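Local coordinates for tetratricopeptide TPR_2 repeat protein (Thermobaculum terrenum, PDB 5DJS), which is of unknown function but joins tetratricopeptide repeats to a GT-B-type region of glycosyl transferase family 41, and has UDP bound, at residues A[71-74]-A[78-81]; A[228-233]-A[258-263]. The protein carries 1 engineered substitution. All blocks are in the same frame, centred on the assembly; numbering follows the deposited sequence.

Interaction 1 (A[71-74]-A[78-81]); sequences ALDP and SYHY
H80 and Y79, neighbours near the start of helix 77-89, reach back to the loop that follows helix 59-72, each meeting a different residue of it. The imidazole of H80 presents its edge to P74: NE2 donates to P74 O over 2.9 Å, with an N-H...O angle of 157° and the oxygen close to the ring plane. The donor sits tilted from the carbonyl plane of P74. This one bond limits rotation of the imidazole, while V70, A103 and L106 pack against the H80 side chain. D73 and Y79 meet without a bond. Here the planes of carboxylate and phenol ring stand at 89° to each other, and the closest side-chain approach is from D73 CB to Y79 CE2, at 3.9 Å. With D73 CG anti to the backbone N (chi1 -175°), OD2 comes to 4.0 Å from the same Y79 CE2. The backbone takes part as well, D73 O approaching Y79 CD2 obliquely at 3.8 Å. The hydroxyl OH of Y79 and S43 OG share a hydrogen bond. Such a short link between antiparallel-packed helices, bridging two consecutive repeat ranges, belongs to the helical array of tetratricopeptide repeats.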
loop_
_atom_site.group_PDB
_atom_site.type_symbol
_atom_site.label_atom_id
_atom_site.label_comp_id
_atom_site.label_asym_id
_atom_site.label_seq_id
_atom_site.Cartn_x
_atom_site.Cartn_y
_atom_site.Cartn_z
ATOM N N ALA A 71 23.000 -0.571 18.458
ATOM C CA ALA A 71 24.235 -0.251 19.195
ATOM C C ALA A 71 24.706 -1.421 20.067
ATOM O O ALA A 71 25.913 -1.679 20.167
ATOM C CB ALA A 71 24.048 0.998 20.045
ATOM N N LEU A 72 23.754 -2.119 20.689
ATOM C CA LEU A 72 24.062 -3.250 21.573
ATOM C C LEU A 72 24.417 -4.524 20.820
ATOM O O LEU A 72 25.088 -5.381 21.371
ATOM C CB LEU A 72 22.904 -3.522 22.541
ATOM C CG LEU A 72 22.677 -2.405 23.567
ATOM C CD1 LEU A 72 21.274 -2.501 24.168
ATOM C CD2 LEU A 72 23.743 -2.424 24.661
ATOM N N ASP A 73 23.945 -4.656 19.582
ATOM C CA ASP A 73 24.222 -5.829 18.762
ATOM C C ASP A 73 24.187 -5.421 17.280
ATOM O O ASP A 73 23.220 -5.684 16.594
ATOM C CB ASP A 73 23.218 -6.945 19.089
ATOM C CG ASP A 73 23.517 -8.256 18.350
ATOM O OD1 ASP A 73 24.595 -8.400 17.741
ATOM O OD2 ASP A 73 22.664 -9.157 18.370
ATOM N N PRO A 74 25.249 -4.752 16.793
ATOM C CA PRO A 74 25.282 -4.215 15.417
ATOM C C PRO A 74 25.492 -5.218 14.303
ATOM O O PRO A 74 25.392 -4.840 13.136
ATOM C CB PRO A 74 26.477 -3.261 15.444
ATOM C CG PRO A 74 27.355 -3.816 16.503
ATOM C CD PRO A 74 26.416 -4.294 17.567
ATOM N N SER A 78 18.480 -8.147 11.383
ATOM C CA SER A 78 17.050 -7.840 11.540
ATOM C C SER A 78 16.805 -6.509 12.255
ATOM O O SER A 78 15.804 -5.853 12.001
ATOM C CB SER A 78 16.296 -8.978 12.248
ATOM O OG SER A 78 16.675 -9.102 13.610
ATOM N N TYR A 79 17.725 -6.113 13.129
ATOM C CA TYR A 79 17.625 -4.836 13.836
ATOM C C TYR A 79 17.824 -3.672 12.867
ATOM O O TYR A 79 17.143 -2.646 12.981
ATOM C CB TYR A 79 18.655 -4.737 14.973
ATOM C CG TYR A 79 18.559 -5.792 16.081
ATOM C CD1 TYR A 79 17.524 -6.736 16.125
ATOM C CD2 TYR A 79 19.501 -5.822 17.105
ATOM C CE1 TYR A 79 17.453 -7.679 17.137
ATOM C CE2 TYR A 79 19.430 -6.766 18.121
ATOM C CZ TYR A 79 18.400 -7.691 18.130
ATOM O OH TYR A 79 18.312 -8.632 19.133
ATOM N N HIS A 80 18.753 -3.842 11.921
ATOM C CA HIS A 80 18.940 -2.887 10.822
ATOM C C HIS A 80 17.750 -2.848 9.874
ATOM O O HIS A 80 17.331 -1.767 9.471
ATOM C CB HIS A 80 20.202 -3.197 10.024
ATOM C CG HIS A 80 21.465 -2.997 10.800
ATOM N ND1 HIS A 80 22.090 -1.772 10.905
ATOM C CD2 HIS A 80 22.232 -3.872 11.494
ATOM C CE1 HIS A 80 23.184 -1.902 11.634
ATOM N NE2 HIS A 80 23.292 -3.166 12.004
ATOM N N TYR A 81 17.220 -4.020 9.525
ATOM C CA TYR A 81 16.029 -4.127 8.667
ATOM C C TYR A 81 14.877 -3.289 9.213
ATOM O O TYR A 81 14.365 -2.407 8.537
ATOM C CB TYR A 81 15.598 -5.597 8.526
ATOM C CG TYR A 81 14.219 -5.807 7.938
ATOM C CD1 TYR A 81 13.913 -5.361 6.656
ATOM C CD2 TYR A 81 13.220 -6.461 8.667
ATOM C CE1 TYR A 81 12.649 -5.556 6.111
ATOM C CE2 TYR A 81 11.954 -6.657 8.134
ATOM C CZ TYR A 81 11.675 -6.202 6.855
ATOM O OH TYR A 81 10.431 -6.388 6.315
#

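Interaction 2 (A[228-233]-A[258-263]); sequences ELCELV and RRPAPV
The guanidinium of R258 has C230 SG lying obliquely to it, neither squarely over a face nor at an edge, and the main touch falls on the aliphatic part of the arginine. SG is 3.9 Å from R258 CB and also 3.9 Å from R258 CD, so the sulfur nestles in the concave side of the CB-CG-CD bend. The contact flanks the first parallel sheet of the GT-B fold, in its Rossmann-like half: helix 226-236 leads by a short loop into strand 240-243, and the 258-263 loop leads from helix 253-257 into the adjacent strand 263-266. Further along its side chain, R258 bends at chi3 (-101°), and NE is held by a hydrogen bond to F254 O of the preceding helix.

P260 is the second partner of the cysteine. Its CG lies 4.1 Å from C230 SG, so that the sulfur touches both the proline ring and the arginine chain, with A255 also touching C230. The backbone turns sharply just before this proline. R259 leaves the helix with a positive phi of 54° and its CB points away from helix 226-236, its guanidinium instead forming a salt bridge with D280 and a hydrogen bond to P149 O. No hydrogen bond joins the two segments; they are held together by apolar packing, and both C230 and V233 are buried. Beneath them, L241 of strand 240-243 touches V233 and A261, tying helix and loop to the sheet. One turn of helix beyond the cysteine, V233 has CG1 opposite its backbone N (chi1 170°), which sends this methyl to the proline: V233 CG1 is 3.9 Å from P260 CB, and that same P260 CB lies 4.0 Å from C230 O.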
loop_
_atom_site.group_PDB
_atom_site.type_symbol
_atom_site.label_atom_id
_atom_site.label_comp_id
_atom_site.label_asym_id
_atom_site.label_seq_id
_atom_site.Cartn_x
_atom_site.Cartn_y
_atom_site.Cartn_z
ATOM N N GLU A 228 2.436 -26.230 2.552
ATOM C CA GLU A 228 1.081 -26.511 3.066
ATOM C C GLU A 228 -0.006 -25.688 2.362
ATOM O O GLU A 228 -1.092 -26.193 2.083
ATOM C CB GLU A 228 0.998 -26.252 4.582
ATOM C CG GLU A 228 1.705 -27.289 5.443
ATOM C CD GLU A 228 1.683 -26.953 6.927
ATOM O OE1 GLU A 228 1.737 -25.764 7.291
ATOM O OE2 GLU A 228 1.631 -27.887 7.747
ATOM N N LEU A 229 0.280 -24.414 2.091
ATOM C CA LEU A 229 -0.671 -23.565 1.384
ATOM C C LEU A 229 -0.860 -24.019 -0.053
ATOM O O LEU A 229 -1.978 -23.988 -0.562
ATOM C CB LEU A 229 -0.241 -22.099 1.399
ATOM C CG LEU A 229 -1.171 -21.125 0.651
ATOM C CD1 LEU A 229 -2.573 -21.144 1.233
ATOM C CD2 LEU A 229 -0.591 -19.727 0.699
ATOM N N CYS A 230 0.227 -24.420 -0.704
ATOM C CA CYS A 230 0.150 -24.928 -2.078
ATOM C C CYS A 230 -0.733 -26.166 -2.212
ATOM O O CYS A 230 -1.563 -26.233 -3.118
ATOM C CB CYS A 230 1.538 -25.211 -2.644
ATOM S SG CYS A 230 2.384 -23.686 -3.093
ATOM N N GLU A 231 -0.565 -27.135 -1.315
ATOM C CA GLU A 231 -1.382 -28.346 -1.358
ATOM C C GLU A 231 -2.847 -28.027 -0.978
ATOM O O GLU A 231 -3.762 -28.690 -1.457
ATOM C CB GLU A 231 -0.751 -29.492 -0.528
ATOM C CG GLU A 231 -0.937 -29.410 0.987
ATOM C CD GLU A 231 0.058 -30.253 1.791
ATOM O OE1 GLU A 231 1.075 -30.730 1.224
ATOM O OE2 GLU A 231 -0.176 -30.420 3.013
ATOM N N LEU A 232 -3.060 -26.992 -0.161
ATOM C CA LEU A 232 -4.414 -26.463 0.112
ATOM C C LEU A 232 -5.072 -25.808 -1.116
ATOM O O LEU A 232 -6.250 -26.029 -1.374
ATOM C CB LEU A 232 -4.390 -25.468 1.288
ATOM C CG LEU A 232 -5.682 -24.696 1.630
ATOM C CD1 LEU A 232 -6.846 -25.637 1.921
ATOM C CD2 LEU A 232 -5.444 -23.771 2.814
ATOM N N VAL A 233 -4.320 -24.987 -1.842
ATOM C CA VAL A 233 -4.826 -24.325 -3.055
ATOM C C VAL A 233 -5.123 -25.346 -4.150
ATOM O O VAL A 233 -6.148 -25.251 -4.825
ATOM C CB VAL A 233 -3.837 -23.248 -3.577
ATOM C CG1 VAL A 233 -4.237 -22.727 -4.955
ATOM C CG2 VAL A 233 -3.760 -22.080 -2.598
ATOM N N ARG A 258 5.452 -21.595 -6.748
ATOM C CA ARG A 258 5.312 -23.011 -7.127
ATOM C C ARG A 258 4.252 -23.313 -8.203
ATOM O O ARG A 258 4.133 -24.462 -8.622
ATOM C CB ARG A 258 5.047 -23.852 -5.872
ATOM C CG ARG A 258 6.319 -24.341 -5.209
ATOM C CD ARG A 258 6.093 -24.700 -3.750
ATOM N NE ARG A 258 6.582 -23.619 -2.898
ATOM C CZ ARG A 258 7.424 -23.744 -1.870
ATOM N NH1 ARG A 258 7.887 -24.936 -1.480
ATOM N NH2 ARG A 258 7.791 -22.650 -1.201
ATOM N N ARG A 259 3.527 -22.292 -8.669
ATOM C CA ARG A 259 2.394 -22.442 -9.602
ATOM C C ARG A 259 1.304 -23.419 -9.136
ATOM O O ARG A 259 0.978 -24.353 -9.858
ATOM C CB ARG A 259 2.870 -22.827 -11.018
ATOM C CG ARG A 259 3.608 -21.723 -11.731
ATOM C CD ARG A 259 3.474 -21.830 -13.232
ATOM N NE ARG A 259 3.546 -20.501 -13.845
ATOM C CZ ARG A 259 4.533 -20.038 -14.615
ATOM N NH1 ARG A 259 5.599 -20.778 -14.925
ATOM N NH2 ARG A 259 4.445 -18.803 -15.103
ATOM N N PRO A 260 0.721 -23.201 -7.939
ATOM C CA PRO A 260 -0.395 -24.062 -7.504
ATOM C C PRO A 260 -1.664 -23.912 -8.347
ATOM O O PRO A 260 -2.532 -24.796 -8.315
ATOM C CB PRO A 260 -0.641 -23.617 -6.056
ATOM C CG PRO A 260 -0.073 -22.243 -5.985
ATOM C CD PRO A 260 1.126 -22.273 -6.875
ATOM N N ALA A 261 -1.769 -22.792 -9.066
ATOM C CA ALA A 261 -2.867 -22.535 -9.984
ATOM C C ALA A 261 -2.312 -22.205 -11.371
ATOM O O ALA A 261 -1.226 -21.608 -11.481
ATOM C CB ALA A 261 -3.707 -21.379 -9.474
ATOM N N PRO A 262 -3.054 -22.576 -12.432
ATOM C CA PRO A 262 -2.640 -22.303 -13.819
ATOM C C PRO A 262 -2.730 -20.840 -14.289
ATOM O O PRO A 262 -2.138 -20.478 -15.316
ATOM C CB PRO A 262 -3.624 -23.127 -14.627
ATOM C CG PRO A 262 -4.849 -23.188 -13.783
ATOM C CD PRO A 262 -4.358 -23.268 -12.373
ATOM N N VAL A 263 -3.517 -20.027 -13.592
ATOM C CA VAL A 263 -3.578 -18.590 -13.847
ATOM C C VAL A 263 -3.269 -17.873 -12.538
ATOM O O VAL A 263 -3.985 -18.032 -11.550
ATOM C CB VAL A 263 -4.962 -18.171 -14.381
ATOM C CG1 VAL A 263 -5.050 -16.663 -14.526
ATOM C CG2 VAL A 263 -5.244 -18.847 -15.719
#

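Overall arrangement
Interactions 1 and 2 lie in different parts of the chain and do not touch: their centres are 36 Å apart and their nearest atoms about 18 Å. They follow in series, 71-74 with 78-81 closing before 228-233 with 258-263 opens. The first connects neighbouring helices of the repeat array by a sequence-local loop, whereas the second packs a helix on a loop of the first parallel sheet, bringing together residues separated by 24 others. Neither includes a residue of the UDP pocket, whose members, from F336 to E427, come from the part of the chain that forms the second parallel sheet.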